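Local atomic coordinates of DUF5624 domain-containing protein (Legionella pneumophila subsp. pneumophila, PDB entry 4JX2), a protein that is of unknown function but is probably secreted, and combines alpha helices and a small beta sheet in an unusual arrangement. Residues A[86-91]-A[97-102]; A[124-129]-A[139-144]; A[257-262]-A[319-324]. All blocks are in the same frame, centred on the assembly; numbering follows the deposited sequence.

Contact 1 of 3, residues A[86-91]-A[97-102]; sequences TLYIYN and KLKQLM
Leu87 and Gln100 exchange the first pair of backbone hydrogen bonds between strands 86-90 and 97-101. Leu87 N donates to Gln100 O at 2.6 Å, and Gln100 N returns a bond to Leu87 O at 2.9 Å. Further along, Ile89 N donates to Leu98 O at 2.9 Å. Ile89 O then takes a bond from Lys97 N at 2.8 Å and a weak one from Leu98 N, so two consecutive residues share one carbonyl opposite.

Apolar packing occupies the face that carries Leu87, Ile89 and Leu98. CD1 of Ile89 rests on CB of Leu98 at 4.0 Å, while Leu87 CD2 meets Leu98 CD2 at 3.9 Å. Helix 223-247 covers this side through Leu242 and Ile246.

Mixed contacts mark the other face. The aliphatic part of Lys99 runs alongside the Tyr88 ring, pointing the same way, with Lys99 CD 3.7 Å from Tyr88 CE2. CG of Lys99 lies anti to the backbone N (chi1 177°), which starts the chain beside the ring; a bend at chi3 follows before NZ makes a weak bond to a water also bonded by Tyr88 OH. Thr86 CG2 sits over one ring face, offset toward the rim.

The whole is an antiparallel beta hairpin, at 173° between strand axes, with a classic beta bulge where Lys97 and Leu98 both face Ile89.

Contact 2 of 3, residues A[124-129]-A[139-144]; sequences MYLAKI and SQMENL
An antiparallel helix pair, formed where helix 119-131 is followed closely by helix 136-155, provides the setting in which Leu126 meets Gln140, Met141 and Leu144. The two axes run at 159° to each other. Their closest approach is 10.8 Å, a wide separation that is bridged by side chains instead of by backbone.

Leu126 carries the first helix's share of the contact. Its CG lies anti to the carbonyl carbon (chi1 -72°), which leaves the fork beside the backbone N and directed at the other helix, where its two methyl groups are divided among three partners. Leu126 CD2 touches CB of Gln140 at 3.6 Å, the two side chains crossing at about a right angle. Leu126 CD1 reaches CD2 of Leu144 at 4.0 Å. The same Leu126 CD1 also approaches CB of Met141 at 4.1 Å. Gln140, Met141 and Leu144 follow the i, i+1, i+4 pattern, so one leucine fork meets residues from successive turns of helix 136-155.

Met141, a selenomethionine here, offers CB and CG to Leu126 and continues past it to pack on Phe203 and on Met193, Val196 and Leu197 of helix 175-197; Phe203 touches Leu126 as well. Gln140 lends the contact its CB, while its amide NE2 is bonded to the backbone O of Ile54 of the second subunit. On the other helix, Lys128 NZ forms salt bridges with Glu131 and with Glu338 of the second subunit.

Chemically, the junction between the two segments is wholly apolar: it rests on the fit of methyl and methylene groups in a buried setting, whereas the Gln140 amide and the Lys128 amino group each have a partner on the second subunit.

Contact 3 of 3, residues A[257-262]-A[319-324]; sequences KVIIRF and NYYNNT
The amino group of Lys257 is gripped by three carbonyl oxygens. Across the contact, Lys257 NZ donates to OD1 of Asn322 at 3.0 Å; the backbone oxygens of Gln74 and Glu76 supply the others. The nitrogen approaches the asparagine amide in the carbonyl plane, on a lone pair, with a C=O...N angle of 139°. Several acceptors for one ammonium group would probably help to stabilise its positive charge in a buried position.

Lys257 reaches this place by stretching fully beyond CG. On the way, Lys257 CD passes 3.4 Å from Asn322 OD1. Asn322 meets it from the helix with CG anti to the backbone N (chi1 -177°), which extends the amide toward the lysine.

The second point of contact is apolar against backbone. CD1 of Ile259 lies 3.3 Å from the carbonyl oxygen of Tyr321 and 4.2 Å from CB of Tyr321, placing the isoleucine tip beside the root of the tyrosine. The phenol end of Tyr321 is held apart from the isoleucine, its OH bonded to the backbone O of Ala303 and N of Lys305.

A wider, pi-type turn at 320-324 lies within the helix here, with Asn319 O accepting from both Asn323 N and Thr324 N. Helix 315-339 packs on the face of the sheet that carries Lys257 and Ile259, where strand 257-262 runs between strands 79-84 and 296-298; Tyr321 spreads across to Leu79 and Ile83, and Val325 and Trp326 continue the cover over Ile259.

Contacts 1 and 3 share one mixed sheet, with strand 79-84 lying between hairpin strand 86-90 and strand 257-262. Their centres are 13 Å apart, and they touch where CB of Met102 packs on CE1 of Phe262 at 3.8 Å. Helix 223-247 packs on the sheet face with Leu87 and Ile89, helix 315-339 on the other. Contact 2 stands apart in a helical region, its centre 38 Å from contact 1's and 42 Å from contact 3's, across the chain's centre. The three follow in sequence without overlap. Contact 2 has salt-bridge and hydrogen-bond partners on the second subunit and segment 257-262 adds Arg261 packing, consistent with an interface drawing on distant regions.

Contact 1 of 3, residues A[86-91]-A[97-102]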
loop_
_atom_site.group_PDB
_atom_site.type_symbol
_atom_site.label_atom_id
_atom_site.label_comp_id
_atom_site.label_asym_id
_atom_site.label_seq_id
_atom_site.Cartn_x
_atom_site.Cartn_y
_atom_site.Cartn_z
ATOM N N THR A 86 10.396 9.191 -11.593
ATOM C CA THR A 86 11.262 10.337 -11.377
ATOM C C THR A 86 11.308 10.806 -9.932
ATOM O O THR A 86 10.307 10.759 -9.223
ATOM C CB THR A 86 10.767 11.491 -12.281
ATOM O OG1 THR A 86 10.640 11.016 -13.619
ATOM C CG2 THR A 86 11.680 12.727 -12.263
ATOM N N LEU A 87 12.489 11.294 -9.517
ATOM C CA LEU A 87 12.701 11.993 -8.267
ATOM C C LEU A 87 12.650 13.490 -8.540
ATOM O O LEU A 87 13.394 13.977 -9.404
ATOM C CB LEU A 87 14.023 11.636 -7.566
ATOM C CG LEU A 87 14.339 12.534 -6.331
ATOM C CD1 LEU A 87 13.235 12.468 -5.275
ATOM C CD2 LEU A 87 15.637 12.173 -5.707
ATOM N N TYR A 88 11.791 14.220 -7.795
ATOM C CA TYR A 88 11.714 15.684 -7.854
ATOM C C TYR A 88 12.019 16.272 -6.484
ATOM O O TYR A 88 11.455 15.823 -5.479
ATOM C CB TYR A 88 10.349 16.196 -8.317
ATOM C CG TYR A 88 9.772 15.515 -9.530
ATOM C CD1 TYR A 88 9.020 14.348 -9.406
ATOM C CD2 TYR A 88 9.881 16.091 -10.795
ATOM C CE1 TYR A 88 8.440 13.741 -10.516
ATOM C CE2 TYR A 88 9.307 15.491 -11.917
ATOM C CZ TYR A 88 8.583 14.318 -11.771
ATOM O OH TYR A 88 8.037 13.698 -12.869
ATOM N N ILE A 89 12.894 17.279 -6.437
ATOM C CA ILE A 89 13.175 18.021 -5.215
ATOM C C ILE A 89 12.773 19.473 -5.481
ATOM O O ILE A 89 13.228 20.076 -6.463
ATOM C CB ILE A 89 14.629 17.889 -4.659
ATOM C CG1 ILE A 89 15.023 16.395 -4.448
ATOM C CG2 ILE A 89 14.789 18.715 -3.350
ATOM C CD1 ILE A 89 16.503 16.111 -4.125
ATOM N N TYR A 90 11.900 20.003 -4.604
ATOM C CA TYR A 90 11.397 21.381 -4.595
ATOM C C TYR A 90 11.696 22.048 -3.255
ATOM O O TYR A 90 11.530 21.431 -2.197
ATOM C CB TYR A 90 9.883 21.427 -4.876
ATOM C CG TYR A 90 9.522 21.205 -6.329
ATOM C CD1 TYR A 90 9.536 22.260 -7.242
ATOM C CD2 TYR A 90 9.147 19.942 -6.794
ATOM C CE1 TYR A 90 9.200 22.061 -8.585
ATOM C CE2 TYR A 90 8.841 19.727 -8.141
ATOM C CZ TYR A 90 8.866 20.793 -9.030
ATOM O OH TYR A 90 8.553 20.610 -10.350
ATOM N N ASN A 91 12.132 23.312 -3.295
ATOM C CA ASN A 91 12.416 24.050 -2.068
ATOM C C ASN A 91 11.124 24.752 -1.580
ATOM O O ASN A 91 10.076 24.625 -2.226
ATOM C CB ASN A 91 13.600 25.024 -2.263
ATOM C CG ASN A 91 13.421 26.186 -3.246
ATOM O OD1 ASN A 91 12.315 26.551 -3.678
ATOM N ND2 ASN A 91 14.528 26.852 -3.569
ATOM N N LYS A 97 14.784 21.996 -7.678
ATOM C CA LYS A 97 16.207 21.914 -7.359
ATOM C C LYS A 97 16.845 20.719 -8.051
ATOM O O LYS A 97 18.021 20.788 -8.433
ATOM C CB LYS A 97 16.439 21.854 -5.832
ATOM C CG LYS A 97 15.988 23.109 -5.055
ATOM C CD LYS A 97 16.601 24.446 -5.558
ATOM C CE LYS A 97 18.110 24.580 -5.418
ATOM N NZ LYS A 97 18.657 25.652 -6.294
ATOM N N LEU A 98 16.055 19.641 -8.250
ATOM C CA LEU A 98 16.501 18.389 -8.877
ATOM C C LEU A 98 15.322 17.655 -9.521
ATOM O O LEU A 98 14.228 17.626 -8.959
ATOM C CB LEU A 98 17.163 17.493 -7.799
ATOM C CG LEU A 98 17.843 16.197 -8.238
ATOM C CD1 LEU A 98 19.098 15.953 -7.440
ATOM C CD2 LEU A 98 16.892 14.986 -8.116
ATOM N N LYS A 99 15.571 17.046 -10.692
ATOM C CA LYS A 99 14.646 16.203 -11.452
ATOM C C LYS A 99 15.491 15.080 -12.038
ATOM O O LYS A 99 16.329 15.334 -12.898
ATOM C CB LYS A 99 13.871 16.999 -12.520
ATOM C CG LYS A 99 12.940 16.147 -13.385
ATOM C CD LYS A 99 11.906 17.012 -14.109
ATOM C CE LYS A 99 12.078 17.025 -15.606
ATOM N NZ LYS A 99 10.981 17.774 -16.285
ATOM N N GLN A 100 15.315 13.849 -11.528
ATOM C CA GLN A 100 16.098 12.697 -11.974
ATOM C C GLN A 100 15.246 11.427 -12.092
ATOM O O GLN A 100 14.526 11.093 -11.168
ATOM C CB GLN A 100 17.263 12.466 -10.982
ATOM C CG GLN A 100 18.181 11.279 -11.285
ATOM C CD GLN A 100 19.208 11.514 -12.356
ATOM O OE1 GLN A 100 19.521 12.648 -12.720
ATOM N NE2 GLN A 100 19.804 10.439 -12.844
ATOM N N LEU A 101 15.423 10.669 -13.180
ATOM C CA LEU A 101 14.777 9.380 -13.371
ATOM C C LEU A 101 15.510 8.281 -12.567
ATOM O O LEU A 101 16.718 8.087 -12.726
ATOM C CB LEU A 101 14.729 9.037 -14.856
ATOM C CG LEU A 101 13.544 9.632 -15.594
ATOM C CD1 LEU A 101 13.873 9.861 -17.030
ATOM C CD2 LEU A 101 12.312 8.754 -15.437
HETATM N N MSE A 102 14.767 7.569 -11.701
HETATM C CA MSE A 102 15.300 6.517 -10.827
HETATM C C MSE A 102 15.308 5.133 -11.521
HETATM O O MSE A 102 15.889 4.166 -11.013
HETATM C CB MSE A 102 14.521 6.496 -9.492
HETATM C CG MSE A 102 14.865 7.672 -8.597
HETATM SE SE MSE A 102 16.783 7.690 -8.076
HETATM C CE MSE A 102 17.589 8.599 -9.498
HETATM O O HOH W 1 9.147 15.045 -15.598
#

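Contact 2 of 3, residues A[124-129]-A[139-144]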
loop_
_atom_site.group_PDB
_atom_site.type_symbol
_atom_site.label_atom_id
_atom_site.label_comp_id
_atom_site.label_asym_id
_atom_site.label_seq_id
_atom_site.Cartn_x
_atom_site.Cartn_y
_atom_site.Cartn_z
HETATM N N MSE A 124 11.382 -18.130 -18.879
HETATM C CA MSE A 124 10.436 -18.700 -17.894
HETATM C C MSE A 124 8.991 -18.583 -18.414
HETATM O O MSE A 124 8.232 -19.556 -18.386
HETATM C CB MSE A 124 10.560 -17.997 -16.538
HETATM C CG MSE A 124 11.815 -18.333 -15.785
HETATM SE SE MSE A 124 12.049 -17.083 -14.284
HETATM C CE MSE A 124 14.003 -16.902 -14.326
ATOM N N TYR A 125 8.653 -17.395 -18.947
ATOM C CA TYR A 125 7.357 -17.073 -19.532
ATOM C C TYR A 125 7.090 -17.952 -20.737
ATOM O O TYR A 125 5.972 -18.449 -20.879
ATOM C CB TYR A 125 7.293 -15.583 -19.920
ATOM C CG TYR A 125 6.947 -14.612 -18.802
ATOM C CD1 TYR A 125 7.432 -14.799 -17.507
ATOM C CD2 TYR A 125 6.214 -13.461 -19.059
ATOM C CE1 TYR A 125 7.147 -13.892 -16.484
ATOM C CE2 TYR A 125 5.938 -12.536 -18.048
ATOM C CZ TYR A 125 6.388 -12.769 -16.756
ATOM O OH TYR A 125 6.107 -11.879 -15.751
ATOM N N LEU A 126 8.120 -18.188 -21.578
ATOM C CA LEU A 126 8.010 -19.032 -22.778
ATOM C C LEU A 126 7.698 -20.493 -22.405
ATOM O O LEU A 126 6.880 -21.120 -23.085
ATOM C CB LEU A 126 9.273 -18.940 -23.651
ATOM C CG LEU A 126 9.465 -17.613 -24.408
ATOM C CD1 LEU A 126 10.861 -17.494 -24.921
ATOM C CD2 LEU A 126 8.487 -17.472 -25.553
ATOM N N ALA A 127 8.284 -20.994 -21.287
ATOM C CA ALA A 127 8.040 -22.338 -20.754
ATOM C C ALA A 127 6.570 -22.485 -20.331
ATOM O O ALA A 127 5.959 -23.539 -20.597
ATOM C CB ALA A 127 8.976 -22.630 -19.586
ATOM N N LYS A 128 5.985 -21.414 -19.710
ATOM C CA LYS A 128 4.567 -21.401 -19.297
ATOM C C LYS A 128 3.641 -21.360 -20.540
ATOM O O LYS A 128 2.660 -22.123 -20.588
ATOM C CB LYS A 128 4.248 -20.247 -18.339
ATOM C CG LYS A 128 2.803 -20.298 -17.812
ATOM C CD LYS A 128 2.682 -20.925 -16.449
ATOM C CE LYS A 128 2.124 -22.308 -16.501
ATOM N NZ LYS A 128 2.156 -22.942 -15.159
ATOM N N ILE A 129 3.983 -20.504 -21.557
ATOM C CA ILE A 129 3.238 -20.396 -22.812
ATOM C C ILE A 129 3.175 -21.784 -23.453
ATOM O O ILE A 129 2.103 -22.187 -23.910
ATOM C CB ILE A 129 3.858 -19.326 -23.750
ATOM C CG1 ILE A 129 3.774 -17.908 -23.120
ATOM C CG2 ILE A 129 3.196 -19.335 -25.140
ATOM C CD1 ILE A 129 4.821 -16.934 -23.589
ATOM N N SER A 139 7.743 -19.013 -32.119
ATOM C CA SER A 139 7.993 -17.806 -32.913
ATOM C C SER A 139 8.565 -16.694 -32.040
ATOM O O SER A 139 9.441 -15.976 -32.502
ATOM C CB SER A 139 6.738 -17.350 -33.644
ATOM O OG SER A 139 5.671 -17.111 -32.745
ATOM N N GLN A 140 8.123 -16.594 -30.776
ATOM C CA GLN A 140 8.637 -15.605 -29.814
ATOM C C GLN A 140 10.089 -15.926 -29.460
ATOM O O GLN A 140 10.905 -15.001 -29.391
ATOM C CB GLN A 140 7.785 -15.550 -28.538
ATOM C CG GLN A 140 6.396 -14.921 -28.695
ATOM C CD GLN A 140 6.400 -13.407 -28.765
ATOM O OE1 GLN A 140 7.414 -12.738 -28.615
ATOM N NE2 GLN A 140 5.261 -12.832 -29.031
HETATM N N MSE A 141 10.424 -17.238 -29.283
HETATM C CA MSE A 141 11.791 -17.655 -28.977
HETATM C C MSE A 141 12.720 -17.416 -30.169
HETATM O O MSE A 141 13.843 -16.932 -29.967
HETATM C CB MSE A 141 11.878 -19.116 -28.535
HETATM C CG MSE A 141 13.197 -19.404 -27.824
HETATM SE SE MSE A 141 13.528 -21.256 -27.446
HETATM C CE MSE A 141 12.802 -21.325 -25.733
ATOM N N GLU A 142 12.251 -17.715 -31.405
ATOM C CA GLU A 142 13.046 -17.487 -32.613
ATOM C C GLU A 142 13.476 -15.996 -32.693
ATOM O O GLU A 142 14.636 -15.693 -32.982
ATOM C CB GLU A 142 12.253 -17.901 -33.850
ATOM C CG GLU A 142 13.027 -17.764 -35.160
ATOM C CD GLU A 142 13.230 -16.376 -35.764
ATOM O OE1 GLU A 142 12.349 -15.494 -35.608
ATOM O OE2 GLU A 142 14.287 -16.181 -36.410
ATOM N N ASN A 143 12.528 -15.083 -32.425
ATOM C CA ASN A 143 12.750 -13.650 -32.459
ATOM C C ASN A 143 13.658 -13.219 -31.315
ATOM O O ASN A 143 14.568 -12.416 -31.540
ATOM C CB ASN A 143 11.430 -12.920 -32.411
ATOM C CG ASN A 143 11.615 -11.448 -32.446
ATOM O OD1 ASN A 143 11.894 -10.858 -33.511
ATOM N ND2 ASN A 143 11.530 -10.849 -31.260
ATOM N N LEU A 144 13.425 -13.767 -30.098
ATOM C CA LEU A 144 14.246 -13.510 -28.925
ATOM C C LEU A 144 15.711 -13.897 -29.227
ATOM O O LEU A 144 16.608 -13.088 -28.973
ATOM C CB LEU A 144 13.708 -14.261 -27.699
ATOM C CG LEU A 144 14.388 -13.929 -26.362
ATOM C CD1 LEU A 144 14.274 -12.448 -26.020
ATOM C CD2 LEU A 144 13.793 -14.738 -25.237
#

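Contact 3 of 3, residues A[257-262]-A[319-324]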
loop_
_atom_site.group_PDB
_atom_site.type_symbol
_atom_site.label_atom_id
_atom_site.label_comp_id
_atom_site.label_asym_id
_atom_site.label_seq_id
_atom_site.Cartn_x
_atom_site.Cartn_y
_atom_site.Cartn_z
ATOM N N LYS A 257 10.912 16.474 3.692
ATOM C CA LYS A 257 9.579 15.902 3.611
ATOM C C LYS A 257 9.590 14.926 2.432
ATOM O O LYS A 257 9.628 15.379 1.294
ATOM C CB LYS A 257 8.546 17.042 3.446
ATOM C CG LYS A 257 8.530 18.005 4.628
ATOM C CD LYS A 257 7.827 19.310 4.338
ATOM C CE LYS A 257 7.594 20.082 5.616
ATOM N NZ LYS A 257 7.024 21.428 5.356
ATOM N N VAL A 258 9.646 13.595 2.695
ATOM C CA VAL A 258 9.764 12.582 1.635
ATOM C C VAL A 258 8.416 11.909 1.367
ATOM O O VAL A 258 7.762 11.401 2.289
ATOM C CB VAL A 258 10.892 11.544 1.901
ATOM C CG1 VAL A 258 11.077 10.610 0.723
ATOM C CG2 VAL A 258 12.212 12.249 2.198
ATOM N N ILE A 259 8.015 11.929 0.073
ATOM C CA ILE A 259 6.801 11.317 -0.469
ATOM C C ILE A 259 7.232 10.285 -1.497
ATOM O O ILE A 259 7.962 10.613 -2.446
ATOM C CB ILE A 259 5.815 12.367 -1.062
ATOM C CG1 ILE A 259 5.131 13.173 0.063
ATOM C CG2 ILE A 259 4.788 11.713 -2.031
ATOM C CD1 ILE A 259 4.442 14.401 -0.408
ATOM N N ILE A 260 6.781 9.039 -1.301
ATOM C CA ILE A 260 7.064 7.936 -2.216
ATOM C C ILE A 260 5.747 7.450 -2.840
ATOM O O ILE A 260 4.876 6.935 -2.143
ATOM C CB ILE A 260 7.860 6.790 -1.538
ATOM C CG1 ILE A 260 9.245 7.304 -1.028
ATOM C CG2 ILE A 260 7.998 5.598 -2.496
ATOM C CD1 ILE A 260 10.002 6.411 -0.100
ATOM N N ARG A 261 5.616 7.654 -4.155
ATOM C CA ARG A 261 4.518 7.216 -5.029
ATOM C C ARG A 261 5.204 6.663 -6.292
ATOM O O ARG A 261 4.900 7.030 -7.421
ATOM C CB ARG A 261 3.533 8.372 -5.305
ATOM C CG ARG A 261 2.252 7.942 -6.008
ATOM C CD ARG A 261 1.962 8.907 -7.137
ATOM N NE ARG A 261 0.788 8.537 -7.924
ATOM C CZ ARG A 261 0.834 7.815 -9.035
ATOM N NH1 ARG A 261 1.990 7.360 -9.491
ATOM N NH2 ARG A 261 -0.280 7.538 -9.698
ATOM N N PHE A 262 6.202 5.813 -6.055
ATOM C CA PHE A 262 7.045 5.201 -7.068
ATOM C C PHE A 262 6.419 3.921 -7.637
ATOM O O PHE A 262 6.049 3.004 -6.890
ATOM C CB PHE A 262 8.407 4.901 -6.460
ATOM C CG PHE A 262 9.415 4.362 -7.437
ATOM C CD1 PHE A 262 10.220 5.224 -8.177
ATOM C CD2 PHE A 262 9.605 2.991 -7.578
ATOM C CE1 PHE A 262 11.188 4.723 -9.033
ATOM C CE2 PHE A 262 10.550 2.488 -8.467
ATOM C CZ PHE A 262 11.347 3.355 -9.169
ATOM N N ASN A 319 0.942 23.280 -2.170
ATOM C CA ASN A 319 0.131 23.089 -0.964
ATOM C C ASN A 319 -0.433 21.670 -0.930
ATOM O O ASN A 319 -0.575 21.093 0.151
ATOM C CB ASN A 319 -0.993 24.147 -0.858
ATOM C CG ASN A 319 -0.493 25.572 -0.658
ATOM O OD1 ASN A 319 0.664 25.825 -0.290
ATOM N ND2 ASN A 319 -1.350 26.547 -0.912
ATOM N N TYR A 320 -0.696 21.090 -2.120
ATOM C CA TYR A 320 -1.205 19.734 -2.226
ATOM C C TYR A 320 -0.191 18.724 -1.663
ATOM O O TYR A 320 -0.539 17.961 -0.772
ATOM C CB TYR A 320 -1.607 19.369 -3.676
ATOM C CG TYR A 320 -2.035 17.925 -3.799
ATOM C CD1 TYR A 320 -3.237 17.482 -3.244
ATOM C CD2 TYR A 320 -1.191 16.975 -4.367
ATOM C CE1 TYR A 320 -3.606 16.138 -3.296
ATOM C CE2 TYR A 320 -1.557 15.631 -4.438
ATOM C CZ TYR A 320 -2.763 15.217 -3.897
ATOM O OH TYR A 320 -3.097 13.888 -3.928
ATOM N N TYR A 321 1.038 18.720 -2.171
ATOM C CA TYR A 321 2.047 17.754 -1.740
ATOM C C TYR A 321 2.548 18.025 -0.314
ATOM O O TYR A 321 2.671 17.092 0.481
ATOM C CB TYR A 321 3.232 17.717 -2.741
ATOM C CG TYR A 321 2.858 17.071 -4.054
ATOM C CD1 TYR A 321 2.450 15.738 -4.110
ATOM C CD2 TYR A 321 2.874 17.798 -5.239
ATOM C CE1 TYR A 321 2.067 15.149 -5.312
ATOM C CE2 TYR A 321 2.523 17.208 -6.454
ATOM C CZ TYR A 321 2.121 15.882 -6.484
ATOM O OH TYR A 321 1.778 15.299 -7.680
ATOM N N ASN A 322 2.808 19.288 -0.003
ATOM C CA ASN A 322 3.362 19.725 1.261
ATOM C C ASN A 322 2.366 19.579 2.414
ATOM O O ASN A 322 2.742 19.039 3.454
ATOM C CB ASN A 322 3.832 21.181 1.121
ATOM C CG ASN A 322 4.497 21.769 2.327
ATOM O OD1 ASN A 322 5.477 21.243 2.845
ATOM N ND2 ASN A 322 3.999 22.911 2.770
ATOM N N ASN A 323 1.114 20.069 2.245
ATOM C CA ASN A 323 0.111 20.075 3.309
ATOM C C ASN A 323 -0.938 18.959 3.195
ATOM O O ASN A 323 -1.162 18.257 4.175
ATOM C CB ASN A 323 -0.592 21.431 3.370
ATOM C CG ASN A 323 0.325 22.610 3.606
ATOM O OD1 ASN A 323 0.518 23.459 2.735
ATOM N ND2 ASN A 323 0.901 22.696 4.792
ATOM N N THR A 324 -1.592 18.806 2.028
ATOM C CA THR A 324 -2.658 17.823 1.838
ATOM C C THR A 324 -2.104 16.425 1.936
ATOM O O THR A 324 -2.745 15.568 2.557
ATOM C CB THR A 324 -3.390 18.054 0.509
ATOM O OG1 THR A 324 -3.692 19.446 0.366
ATOM C CG2 THR A 324 -4.661 17.215 0.370
#